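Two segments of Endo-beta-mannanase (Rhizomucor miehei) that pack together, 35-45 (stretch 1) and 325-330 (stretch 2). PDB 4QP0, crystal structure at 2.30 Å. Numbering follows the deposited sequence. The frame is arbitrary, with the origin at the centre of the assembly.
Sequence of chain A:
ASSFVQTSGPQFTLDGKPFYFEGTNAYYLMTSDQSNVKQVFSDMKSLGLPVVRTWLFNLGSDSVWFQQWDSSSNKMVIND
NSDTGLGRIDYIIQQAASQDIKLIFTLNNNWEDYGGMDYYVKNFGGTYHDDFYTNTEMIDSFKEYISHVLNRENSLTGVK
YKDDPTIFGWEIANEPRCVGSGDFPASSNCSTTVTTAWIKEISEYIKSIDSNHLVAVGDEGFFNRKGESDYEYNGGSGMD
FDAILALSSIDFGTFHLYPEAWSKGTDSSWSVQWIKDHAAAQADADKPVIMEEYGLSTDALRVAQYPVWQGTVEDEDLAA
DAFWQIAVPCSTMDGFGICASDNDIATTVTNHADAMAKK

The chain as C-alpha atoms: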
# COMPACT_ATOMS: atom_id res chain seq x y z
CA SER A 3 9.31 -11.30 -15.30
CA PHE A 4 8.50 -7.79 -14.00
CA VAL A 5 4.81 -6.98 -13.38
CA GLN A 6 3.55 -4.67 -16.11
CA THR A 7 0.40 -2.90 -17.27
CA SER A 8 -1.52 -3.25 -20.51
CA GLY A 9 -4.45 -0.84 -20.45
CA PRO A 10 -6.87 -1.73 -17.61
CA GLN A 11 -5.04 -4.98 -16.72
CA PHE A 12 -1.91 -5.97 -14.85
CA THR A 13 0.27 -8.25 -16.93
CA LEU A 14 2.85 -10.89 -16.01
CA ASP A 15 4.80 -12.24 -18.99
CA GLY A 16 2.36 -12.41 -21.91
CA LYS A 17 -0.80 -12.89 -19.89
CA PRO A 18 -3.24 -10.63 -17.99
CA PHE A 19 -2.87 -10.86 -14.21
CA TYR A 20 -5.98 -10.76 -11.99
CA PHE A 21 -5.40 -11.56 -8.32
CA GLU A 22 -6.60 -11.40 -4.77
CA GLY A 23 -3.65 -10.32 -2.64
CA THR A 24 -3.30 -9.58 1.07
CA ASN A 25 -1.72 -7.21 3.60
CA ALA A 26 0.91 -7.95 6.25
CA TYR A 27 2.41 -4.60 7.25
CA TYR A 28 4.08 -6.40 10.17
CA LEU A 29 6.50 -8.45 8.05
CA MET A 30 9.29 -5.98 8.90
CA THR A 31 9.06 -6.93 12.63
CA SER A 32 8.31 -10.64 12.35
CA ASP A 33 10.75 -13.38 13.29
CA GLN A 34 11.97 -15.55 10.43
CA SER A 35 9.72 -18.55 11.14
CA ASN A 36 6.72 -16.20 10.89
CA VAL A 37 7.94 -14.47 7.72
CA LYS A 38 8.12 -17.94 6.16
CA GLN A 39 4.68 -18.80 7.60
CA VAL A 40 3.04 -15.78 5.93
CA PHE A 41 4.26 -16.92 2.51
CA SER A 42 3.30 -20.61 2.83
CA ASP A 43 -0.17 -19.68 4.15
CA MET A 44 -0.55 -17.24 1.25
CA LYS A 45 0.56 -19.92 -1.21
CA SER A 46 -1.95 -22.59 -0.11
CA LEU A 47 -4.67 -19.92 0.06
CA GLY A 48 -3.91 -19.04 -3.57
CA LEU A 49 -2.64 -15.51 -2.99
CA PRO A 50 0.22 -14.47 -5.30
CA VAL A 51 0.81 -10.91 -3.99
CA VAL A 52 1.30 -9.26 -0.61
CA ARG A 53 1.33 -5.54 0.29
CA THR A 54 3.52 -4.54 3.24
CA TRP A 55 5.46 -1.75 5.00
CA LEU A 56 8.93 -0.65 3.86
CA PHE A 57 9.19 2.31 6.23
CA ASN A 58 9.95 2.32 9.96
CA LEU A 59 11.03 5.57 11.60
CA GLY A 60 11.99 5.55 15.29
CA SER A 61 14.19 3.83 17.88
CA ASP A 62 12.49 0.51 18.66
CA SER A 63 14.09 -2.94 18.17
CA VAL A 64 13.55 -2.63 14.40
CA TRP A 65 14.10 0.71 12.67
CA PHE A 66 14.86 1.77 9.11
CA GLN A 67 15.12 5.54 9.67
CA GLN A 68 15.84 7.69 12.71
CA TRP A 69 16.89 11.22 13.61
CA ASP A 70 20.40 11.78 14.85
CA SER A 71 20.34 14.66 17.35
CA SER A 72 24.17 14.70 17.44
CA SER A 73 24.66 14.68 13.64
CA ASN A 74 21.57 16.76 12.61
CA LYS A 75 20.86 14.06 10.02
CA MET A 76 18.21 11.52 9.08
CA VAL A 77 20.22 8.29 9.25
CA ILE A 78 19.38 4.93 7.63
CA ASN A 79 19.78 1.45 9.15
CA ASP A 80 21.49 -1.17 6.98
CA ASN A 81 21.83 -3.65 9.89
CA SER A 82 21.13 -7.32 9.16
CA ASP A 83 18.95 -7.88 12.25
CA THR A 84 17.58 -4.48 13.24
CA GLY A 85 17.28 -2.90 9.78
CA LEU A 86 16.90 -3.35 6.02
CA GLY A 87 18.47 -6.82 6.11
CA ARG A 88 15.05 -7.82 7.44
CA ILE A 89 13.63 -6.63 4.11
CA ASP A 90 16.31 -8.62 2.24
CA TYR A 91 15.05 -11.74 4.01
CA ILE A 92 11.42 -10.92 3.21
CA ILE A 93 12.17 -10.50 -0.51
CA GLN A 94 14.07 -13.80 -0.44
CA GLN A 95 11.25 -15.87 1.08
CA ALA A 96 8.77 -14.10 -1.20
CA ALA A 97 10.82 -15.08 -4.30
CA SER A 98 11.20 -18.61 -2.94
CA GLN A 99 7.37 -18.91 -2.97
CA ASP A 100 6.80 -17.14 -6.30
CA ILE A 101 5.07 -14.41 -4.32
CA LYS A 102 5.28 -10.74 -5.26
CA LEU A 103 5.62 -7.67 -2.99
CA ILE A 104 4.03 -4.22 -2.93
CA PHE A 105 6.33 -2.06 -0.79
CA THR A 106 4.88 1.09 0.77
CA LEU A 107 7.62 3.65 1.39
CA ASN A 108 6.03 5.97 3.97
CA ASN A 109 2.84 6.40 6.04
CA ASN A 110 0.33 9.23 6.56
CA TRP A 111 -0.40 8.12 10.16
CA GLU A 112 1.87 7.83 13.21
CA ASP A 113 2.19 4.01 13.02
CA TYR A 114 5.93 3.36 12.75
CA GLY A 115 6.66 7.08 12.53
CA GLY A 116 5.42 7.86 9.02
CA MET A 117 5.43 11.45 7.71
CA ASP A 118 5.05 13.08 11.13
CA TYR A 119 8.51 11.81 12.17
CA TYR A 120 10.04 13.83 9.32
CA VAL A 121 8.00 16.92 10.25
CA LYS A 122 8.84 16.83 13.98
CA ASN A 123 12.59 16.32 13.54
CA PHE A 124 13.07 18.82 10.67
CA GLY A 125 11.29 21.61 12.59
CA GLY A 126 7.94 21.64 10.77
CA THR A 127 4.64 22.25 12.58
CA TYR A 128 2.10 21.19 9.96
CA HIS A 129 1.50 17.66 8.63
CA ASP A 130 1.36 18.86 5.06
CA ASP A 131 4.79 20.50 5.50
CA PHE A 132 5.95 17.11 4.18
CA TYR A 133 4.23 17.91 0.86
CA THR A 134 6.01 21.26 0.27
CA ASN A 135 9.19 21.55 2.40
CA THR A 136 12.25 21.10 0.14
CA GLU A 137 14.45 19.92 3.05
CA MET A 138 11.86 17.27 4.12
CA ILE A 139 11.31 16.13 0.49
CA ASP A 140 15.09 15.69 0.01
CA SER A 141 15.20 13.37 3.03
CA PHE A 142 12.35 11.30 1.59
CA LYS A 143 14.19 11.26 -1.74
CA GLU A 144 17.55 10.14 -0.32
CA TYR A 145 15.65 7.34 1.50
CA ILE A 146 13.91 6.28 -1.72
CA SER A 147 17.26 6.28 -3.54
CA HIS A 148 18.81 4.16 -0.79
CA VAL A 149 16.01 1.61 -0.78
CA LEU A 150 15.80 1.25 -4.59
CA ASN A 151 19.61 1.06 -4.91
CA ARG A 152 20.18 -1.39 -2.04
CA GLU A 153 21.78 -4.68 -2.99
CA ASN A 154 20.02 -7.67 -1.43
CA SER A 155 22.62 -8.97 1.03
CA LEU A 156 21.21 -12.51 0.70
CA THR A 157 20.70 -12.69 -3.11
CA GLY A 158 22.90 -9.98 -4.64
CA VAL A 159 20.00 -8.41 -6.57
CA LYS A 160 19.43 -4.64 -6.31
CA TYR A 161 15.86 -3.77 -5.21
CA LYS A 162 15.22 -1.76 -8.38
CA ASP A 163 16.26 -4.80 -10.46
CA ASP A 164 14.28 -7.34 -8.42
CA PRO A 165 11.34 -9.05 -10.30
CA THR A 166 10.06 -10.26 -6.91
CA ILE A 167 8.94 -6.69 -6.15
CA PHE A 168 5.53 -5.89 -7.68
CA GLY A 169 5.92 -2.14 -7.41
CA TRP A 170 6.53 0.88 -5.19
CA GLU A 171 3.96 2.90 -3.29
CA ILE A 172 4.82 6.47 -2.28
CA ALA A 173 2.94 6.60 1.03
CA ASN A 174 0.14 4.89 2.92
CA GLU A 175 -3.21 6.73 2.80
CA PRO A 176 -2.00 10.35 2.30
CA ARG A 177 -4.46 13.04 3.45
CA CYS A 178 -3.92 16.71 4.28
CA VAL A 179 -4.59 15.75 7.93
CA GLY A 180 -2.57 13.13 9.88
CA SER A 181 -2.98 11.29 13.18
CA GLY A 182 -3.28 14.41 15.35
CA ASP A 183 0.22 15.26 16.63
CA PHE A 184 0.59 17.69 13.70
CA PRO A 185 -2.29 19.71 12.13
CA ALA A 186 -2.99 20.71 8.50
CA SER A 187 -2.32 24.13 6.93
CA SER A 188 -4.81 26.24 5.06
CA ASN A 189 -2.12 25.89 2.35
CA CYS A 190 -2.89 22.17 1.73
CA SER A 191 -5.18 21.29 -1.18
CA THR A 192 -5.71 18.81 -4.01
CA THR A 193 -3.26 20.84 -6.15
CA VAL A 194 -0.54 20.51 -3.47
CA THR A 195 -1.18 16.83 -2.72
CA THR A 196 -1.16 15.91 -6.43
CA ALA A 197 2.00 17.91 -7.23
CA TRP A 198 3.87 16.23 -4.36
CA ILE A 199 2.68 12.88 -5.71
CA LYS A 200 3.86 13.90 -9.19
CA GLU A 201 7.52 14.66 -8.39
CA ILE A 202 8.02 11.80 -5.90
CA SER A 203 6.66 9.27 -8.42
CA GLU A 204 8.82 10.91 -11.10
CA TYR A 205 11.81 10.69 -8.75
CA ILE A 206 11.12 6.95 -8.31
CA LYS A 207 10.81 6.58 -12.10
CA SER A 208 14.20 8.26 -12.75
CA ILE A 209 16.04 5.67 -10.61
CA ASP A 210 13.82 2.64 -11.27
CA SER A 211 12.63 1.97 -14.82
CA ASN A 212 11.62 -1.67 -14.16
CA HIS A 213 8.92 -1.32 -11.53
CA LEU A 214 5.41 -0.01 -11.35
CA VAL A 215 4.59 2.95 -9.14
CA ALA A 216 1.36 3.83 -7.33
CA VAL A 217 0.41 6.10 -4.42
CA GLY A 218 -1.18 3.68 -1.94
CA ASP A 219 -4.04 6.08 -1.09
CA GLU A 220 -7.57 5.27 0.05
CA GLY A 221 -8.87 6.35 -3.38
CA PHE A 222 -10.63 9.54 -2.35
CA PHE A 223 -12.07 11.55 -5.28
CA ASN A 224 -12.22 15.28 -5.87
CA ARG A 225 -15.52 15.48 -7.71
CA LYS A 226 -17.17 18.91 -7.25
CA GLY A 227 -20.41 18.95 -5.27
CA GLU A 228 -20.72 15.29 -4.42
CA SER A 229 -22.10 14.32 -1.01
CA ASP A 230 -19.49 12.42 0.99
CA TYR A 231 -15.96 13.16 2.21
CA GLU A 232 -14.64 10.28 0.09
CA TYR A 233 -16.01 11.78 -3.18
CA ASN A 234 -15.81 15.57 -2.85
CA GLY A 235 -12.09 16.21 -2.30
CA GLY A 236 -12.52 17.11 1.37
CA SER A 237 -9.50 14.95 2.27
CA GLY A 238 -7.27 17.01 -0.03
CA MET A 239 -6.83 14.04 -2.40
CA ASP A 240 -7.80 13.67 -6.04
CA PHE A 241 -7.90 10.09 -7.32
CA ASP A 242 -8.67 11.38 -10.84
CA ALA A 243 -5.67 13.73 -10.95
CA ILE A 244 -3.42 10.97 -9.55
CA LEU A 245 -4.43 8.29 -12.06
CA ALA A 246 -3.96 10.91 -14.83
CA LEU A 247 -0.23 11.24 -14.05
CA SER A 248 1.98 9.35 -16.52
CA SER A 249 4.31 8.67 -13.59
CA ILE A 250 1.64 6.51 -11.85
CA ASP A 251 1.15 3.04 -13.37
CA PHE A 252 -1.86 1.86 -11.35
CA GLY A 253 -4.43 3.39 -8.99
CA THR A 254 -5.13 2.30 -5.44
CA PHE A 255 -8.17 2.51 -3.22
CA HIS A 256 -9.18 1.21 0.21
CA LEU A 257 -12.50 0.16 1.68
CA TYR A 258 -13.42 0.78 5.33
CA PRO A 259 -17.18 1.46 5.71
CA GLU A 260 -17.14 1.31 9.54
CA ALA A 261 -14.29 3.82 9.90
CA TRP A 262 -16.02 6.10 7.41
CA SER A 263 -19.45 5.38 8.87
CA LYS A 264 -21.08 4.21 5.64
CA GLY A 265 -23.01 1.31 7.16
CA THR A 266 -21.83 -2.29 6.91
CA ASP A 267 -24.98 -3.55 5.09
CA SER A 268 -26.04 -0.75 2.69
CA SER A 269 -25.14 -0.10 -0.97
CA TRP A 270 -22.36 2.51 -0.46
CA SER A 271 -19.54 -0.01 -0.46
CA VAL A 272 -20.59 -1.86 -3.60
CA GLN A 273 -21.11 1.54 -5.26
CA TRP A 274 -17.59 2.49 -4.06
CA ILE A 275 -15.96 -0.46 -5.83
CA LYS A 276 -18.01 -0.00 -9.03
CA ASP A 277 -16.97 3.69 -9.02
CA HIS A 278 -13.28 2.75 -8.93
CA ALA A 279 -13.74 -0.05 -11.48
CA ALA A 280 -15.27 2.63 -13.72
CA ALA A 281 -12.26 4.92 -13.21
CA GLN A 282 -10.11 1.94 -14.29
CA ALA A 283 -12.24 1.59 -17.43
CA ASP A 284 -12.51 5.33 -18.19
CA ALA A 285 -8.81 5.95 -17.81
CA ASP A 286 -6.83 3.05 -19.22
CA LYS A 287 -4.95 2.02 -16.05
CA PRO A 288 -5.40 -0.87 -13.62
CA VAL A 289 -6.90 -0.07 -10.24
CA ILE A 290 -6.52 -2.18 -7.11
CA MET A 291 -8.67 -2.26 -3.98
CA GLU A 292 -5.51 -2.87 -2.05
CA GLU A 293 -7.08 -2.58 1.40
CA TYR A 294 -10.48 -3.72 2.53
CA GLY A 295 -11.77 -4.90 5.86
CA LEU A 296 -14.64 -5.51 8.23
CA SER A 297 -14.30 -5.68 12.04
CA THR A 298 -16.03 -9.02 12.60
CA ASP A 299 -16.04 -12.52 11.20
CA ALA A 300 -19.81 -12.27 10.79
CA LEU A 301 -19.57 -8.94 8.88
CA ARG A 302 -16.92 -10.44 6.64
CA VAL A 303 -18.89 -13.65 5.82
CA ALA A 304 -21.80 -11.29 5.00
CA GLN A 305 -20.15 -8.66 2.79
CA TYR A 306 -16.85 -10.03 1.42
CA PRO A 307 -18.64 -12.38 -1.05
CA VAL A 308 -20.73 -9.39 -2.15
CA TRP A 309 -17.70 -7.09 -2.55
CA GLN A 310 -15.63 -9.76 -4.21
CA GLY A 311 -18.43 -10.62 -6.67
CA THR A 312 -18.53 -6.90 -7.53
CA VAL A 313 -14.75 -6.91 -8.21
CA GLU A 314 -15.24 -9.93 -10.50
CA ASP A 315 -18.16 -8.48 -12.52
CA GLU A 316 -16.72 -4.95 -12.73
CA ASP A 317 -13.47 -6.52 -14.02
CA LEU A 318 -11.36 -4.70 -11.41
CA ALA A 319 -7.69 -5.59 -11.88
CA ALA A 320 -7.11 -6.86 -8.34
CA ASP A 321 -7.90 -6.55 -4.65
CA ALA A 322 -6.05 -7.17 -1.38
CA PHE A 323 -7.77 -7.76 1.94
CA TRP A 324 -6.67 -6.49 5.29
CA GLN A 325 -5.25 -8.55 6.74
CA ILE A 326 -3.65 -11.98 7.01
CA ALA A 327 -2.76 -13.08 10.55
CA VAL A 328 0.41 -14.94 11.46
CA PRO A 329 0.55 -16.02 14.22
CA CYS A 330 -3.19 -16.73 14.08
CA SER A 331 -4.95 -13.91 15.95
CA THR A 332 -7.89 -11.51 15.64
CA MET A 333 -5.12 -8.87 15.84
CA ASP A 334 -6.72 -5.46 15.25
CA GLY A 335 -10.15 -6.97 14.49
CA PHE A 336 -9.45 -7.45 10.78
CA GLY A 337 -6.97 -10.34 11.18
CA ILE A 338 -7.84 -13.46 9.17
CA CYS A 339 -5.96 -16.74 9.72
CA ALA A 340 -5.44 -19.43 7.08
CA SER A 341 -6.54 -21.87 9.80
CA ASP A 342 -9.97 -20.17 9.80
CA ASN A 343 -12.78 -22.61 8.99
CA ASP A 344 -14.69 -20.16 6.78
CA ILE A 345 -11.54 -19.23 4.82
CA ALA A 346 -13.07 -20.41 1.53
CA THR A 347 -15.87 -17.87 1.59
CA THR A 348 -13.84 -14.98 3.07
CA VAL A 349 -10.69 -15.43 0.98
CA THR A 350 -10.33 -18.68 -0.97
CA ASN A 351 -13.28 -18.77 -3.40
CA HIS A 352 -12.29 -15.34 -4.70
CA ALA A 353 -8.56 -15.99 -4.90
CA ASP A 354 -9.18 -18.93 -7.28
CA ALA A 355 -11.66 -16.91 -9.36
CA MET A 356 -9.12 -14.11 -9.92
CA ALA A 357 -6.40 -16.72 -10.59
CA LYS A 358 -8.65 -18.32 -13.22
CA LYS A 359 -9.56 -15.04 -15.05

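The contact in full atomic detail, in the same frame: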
# COMPACT_ATOMS: atom_id res chain seq x y z
N SER A 35 10.70 -17.47 11.23
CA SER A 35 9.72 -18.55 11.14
C SER A 35 8.35 -18.01 10.69
O SER A 35 7.66 -18.64 9.89
CB SER A 35 9.60 -19.25 12.49
OG SER A 35 8.62 -20.27 12.45
N ASN A 36 8.00 -16.83 11.20
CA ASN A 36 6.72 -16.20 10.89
C ASN A 36 6.68 -15.51 9.53
O ASN A 36 5.62 -15.45 8.90
CB ASN A 36 6.30 -15.23 12.00
CG ASN A 36 5.80 -15.94 13.24
OD1 ASN A 36 5.37 -17.10 13.19
ND2 ASN A 36 5.83 -15.24 14.37
N VAL A 37 7.82 -15.02 9.07
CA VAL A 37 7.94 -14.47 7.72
C VAL A 37 7.71 -15.58 6.71
O VAL A 37 6.98 -15.39 5.74
CB VAL A 37 9.30 -13.77 7.48
CG1 VAL A 37 9.48 -13.39 6.02
CG2 VAL A 37 9.44 -12.54 8.36
N LYS A 38 8.31 -16.74 6.97
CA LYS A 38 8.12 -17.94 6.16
C LYS A 38 6.67 -18.43 6.20
O LYS A 38 6.13 -18.85 5.18
CB LYS A 38 9.06 -19.06 6.63
CG LYS A 38 10.35 -19.18 5.83
CD LYS A 38 11.43 -19.93 6.61
CE LYS A 38 12.60 -20.32 5.71
NZ LYS A 38 13.90 -20.50 6.42
N GLN A 39 6.07 -18.37 7.38
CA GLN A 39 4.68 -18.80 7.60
C GLN A 39 3.70 -17.99 6.74
O GLN A 39 2.84 -18.57 6.08
CB GLN A 39 4.33 -18.67 9.08
CG GLN A 39 2.97 -19.25 9.48
CD GLN A 39 2.99 -20.76 9.61
OE1 GLN A 39 2.96 -21.30 10.72
NE2 GLN A 39 3.04 -21.45 8.47
N VAL A 40 3.86 -16.67 6.75
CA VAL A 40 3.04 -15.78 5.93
C VAL A 40 2.99 -16.29 4.49
O VAL A 40 1.91 -16.50 3.94
CB VAL A 40 3.54 -14.32 6.00
CG1 VAL A 40 2.93 -13.45 4.90
CG2 VAL A 40 3.25 -13.72 7.36
N PHE A 41 4.17 -16.53 3.91
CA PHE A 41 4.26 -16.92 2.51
C PHE A 41 3.70 -18.30 2.18
O PHE A 41 3.13 -18.49 1.12
CB PHE A 41 5.68 -16.75 1.97
CG PHE A 41 6.13 -15.32 1.92
CD1 PHE A 41 5.37 -14.35 1.26
CD2 PHE A 41 7.31 -14.92 2.54
CE1 PHE A 41 5.78 -13.03 1.23
CE2 PHE A 41 7.73 -13.60 2.51
CZ PHE A 41 6.96 -12.65 1.85
N SER A 42 3.86 -19.27 3.08
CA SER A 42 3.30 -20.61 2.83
C SER A 42 1.78 -20.64 3.02
O SER A 42 1.08 -21.36 2.31
CB SER A 42 4.01 -21.70 3.64
OG SER A 42 4.16 -21.31 4.98
N ASP A 43 1.27 -19.85 3.97
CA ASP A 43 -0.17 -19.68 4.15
C ASP A 43 -0.78 -19.03 2.91
O ASP A 43 -1.78 -19.51 2.37
CB ASP A 43 -0.49 -18.84 5.39
CG ASP A 43 -0.21 -19.57 6.71
OD1 ASP A 43 0.34 -20.69 6.70
OD2 ASP A 43 -0.56 -18.99 7.76
N MET A 44 -0.16 -17.93 2.47
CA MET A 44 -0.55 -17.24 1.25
C MET A 44 -0.60 -18.19 0.07
O MET A 44 -1.60 -18.22 -0.65
CB MET A 44 0.42 -16.09 0.94
CG MET A 44 0.12 -14.79 1.65
SD MET A 44 1.33 -13.50 1.26
CE MET A 44 0.85 -13.13 -0.42
N LYS A 45 0.46 -18.96 -0.11
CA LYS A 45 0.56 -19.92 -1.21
C LYS A 45 -0.64 -20.88 -1.24
O LYS A 45 -1.32 -20.97 -2.26
CB LYS A 45 1.89 -20.69 -1.16
CG LYS A 45 2.04 -21.85 -2.16
CD LYS A 45 1.92 -21.43 -3.63
CE LYS A 45 3.27 -21.21 -4.29
NZ LYS A 45 3.15 -20.94 -5.75
N GLN A 325 -6.64 -8.20 7.04
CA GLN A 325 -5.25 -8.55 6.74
C GLN A 325 -5.01 -9.99 7.16
O GLN A 325 -5.72 -10.50 8.02
CB GLN A 325 -4.28 -7.63 7.48
CG GLN A 325 -4.34 -7.74 9.00
CD GLN A 325 -3.37 -6.79 9.68
OE1 GLN A 325 -2.28 -6.52 9.18
NE2 GLN A 325 -3.78 -6.26 10.82
N ILE A 326 -4.00 -10.63 6.58
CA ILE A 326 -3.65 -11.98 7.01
C ILE A 326 -2.96 -11.98 8.39
O ILE A 326 -2.20 -11.07 8.72
CB ILE A 326 -2.82 -12.75 5.94
CG1 ILE A 326 -2.84 -14.27 6.24
CG2 ILE A 326 -1.41 -12.20 5.83
CD1 ILE A 326 -2.11 -15.13 5.23
N ALA A 327 -3.24 -13.01 9.18
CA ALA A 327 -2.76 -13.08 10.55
C ALA A 327 -1.85 -14.26 10.81
O ALA A 327 -2.30 -15.41 10.84
CB ALA A 327 -3.94 -13.10 11.52
N VAL A 328 -0.56 -13.97 10.98
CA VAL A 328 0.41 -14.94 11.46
C VAL A 328 1.25 -14.26 12.54
O VAL A 328 1.84 -13.22 12.28
CB VAL A 328 1.33 -15.45 10.33
N PRO A 329 1.27 -14.83 13.76
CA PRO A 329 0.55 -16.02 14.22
C PRO A 329 -0.96 -15.78 14.23
O PRO A 329 -1.39 -14.63 14.28
CB PRO A 329 1.06 -16.22 15.66
CG PRO A 329 1.50 -14.85 16.09
CD PRO A 329 2.07 -14.22 14.85
N CYS A 330 -1.74 -16.86 14.17
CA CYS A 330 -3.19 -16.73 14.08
C CYS A 330 -3.79 -15.97 15.27
O CYS A 330 -3.70 -16.40 16.42
CB CYS A 330 -3.89 -18.08 13.92
SG CYS A 330 -5.69 -17.92 14.02
O HOH W 1 -2.84 -17.37 8.92

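An extended run of six residues lies against one face of a helix, and the contact is small, about 302 Å² counting both sides. No direct hydrogen bond crosses it among the atoms modelled; apolar packing and one bridging water do the work. The helix supplies Asn 36, Val 40, Asp 43 and Met 44, with a little from Gln 39, a spacing of three and four residues that keeps these side chains on one side while Val 37 and Phe 41 point away. Its i to i+4 backbone bonds, such as Val 40 N to Asn 36 O at 3.0 Å and Met 44 N to Val 40 O at 2.9 Å, are those of a regular helix, the form that sets the spacing of these side chains.

Gln 325, which follows a cis peptide bond, is buried but does not touch the helix. The contact begins with Ile 326, which has the largest covered area of any residue here. Its CA-to-CB bond points toward the helix, and with chi1 and chi2 both t the side chain reaches out at full length. CD1 at its tip lies 4.2 Å from Met 44 CG and 4.1 Å from Asp 43 CB, and it also comes within 4.4 Å of the backbone Val 40 O. A long, branched apolar side chain suits this place, where it meets the flexible Met 44 and the aliphatic carbon of an acid.

Ala 327 turns its CB away, so its part is played by the backbone. A water donates to Ala 327 O at 2.8 Å and to Asp 43 OD2 at 3.0 Å, joining two acceptors that could not bond each other directly. Asp 43 thus serves twice: its CB packs on Ile 326 while its carboxylate takes the water.

Val 328 points back toward the helix, giving the in-out-in alternation of an extended chain. Val 328 CA is 6.2 Å from Val 40 CA, an approach that brings Val 328 CB within 3.9 Å of Val 40 CG2. Gln 39 CG lies 4.2 Å from the same Val 328 CB, so the glutamine adds a methylene at the border. CG1 and CG2 of Val 328 are not modelled, and the packing is probably fuller than these atoms reveal.

A cis peptide bond leads into Pro 329, whose ring carbon CD sits 3.9 Å from Asn 36 ND2, a van der Waals contact at the exposed margin, where a polar amide can also face solvent. Cys 330 makes no contact with the helix; it is covalently bonded elsewhere in the structure.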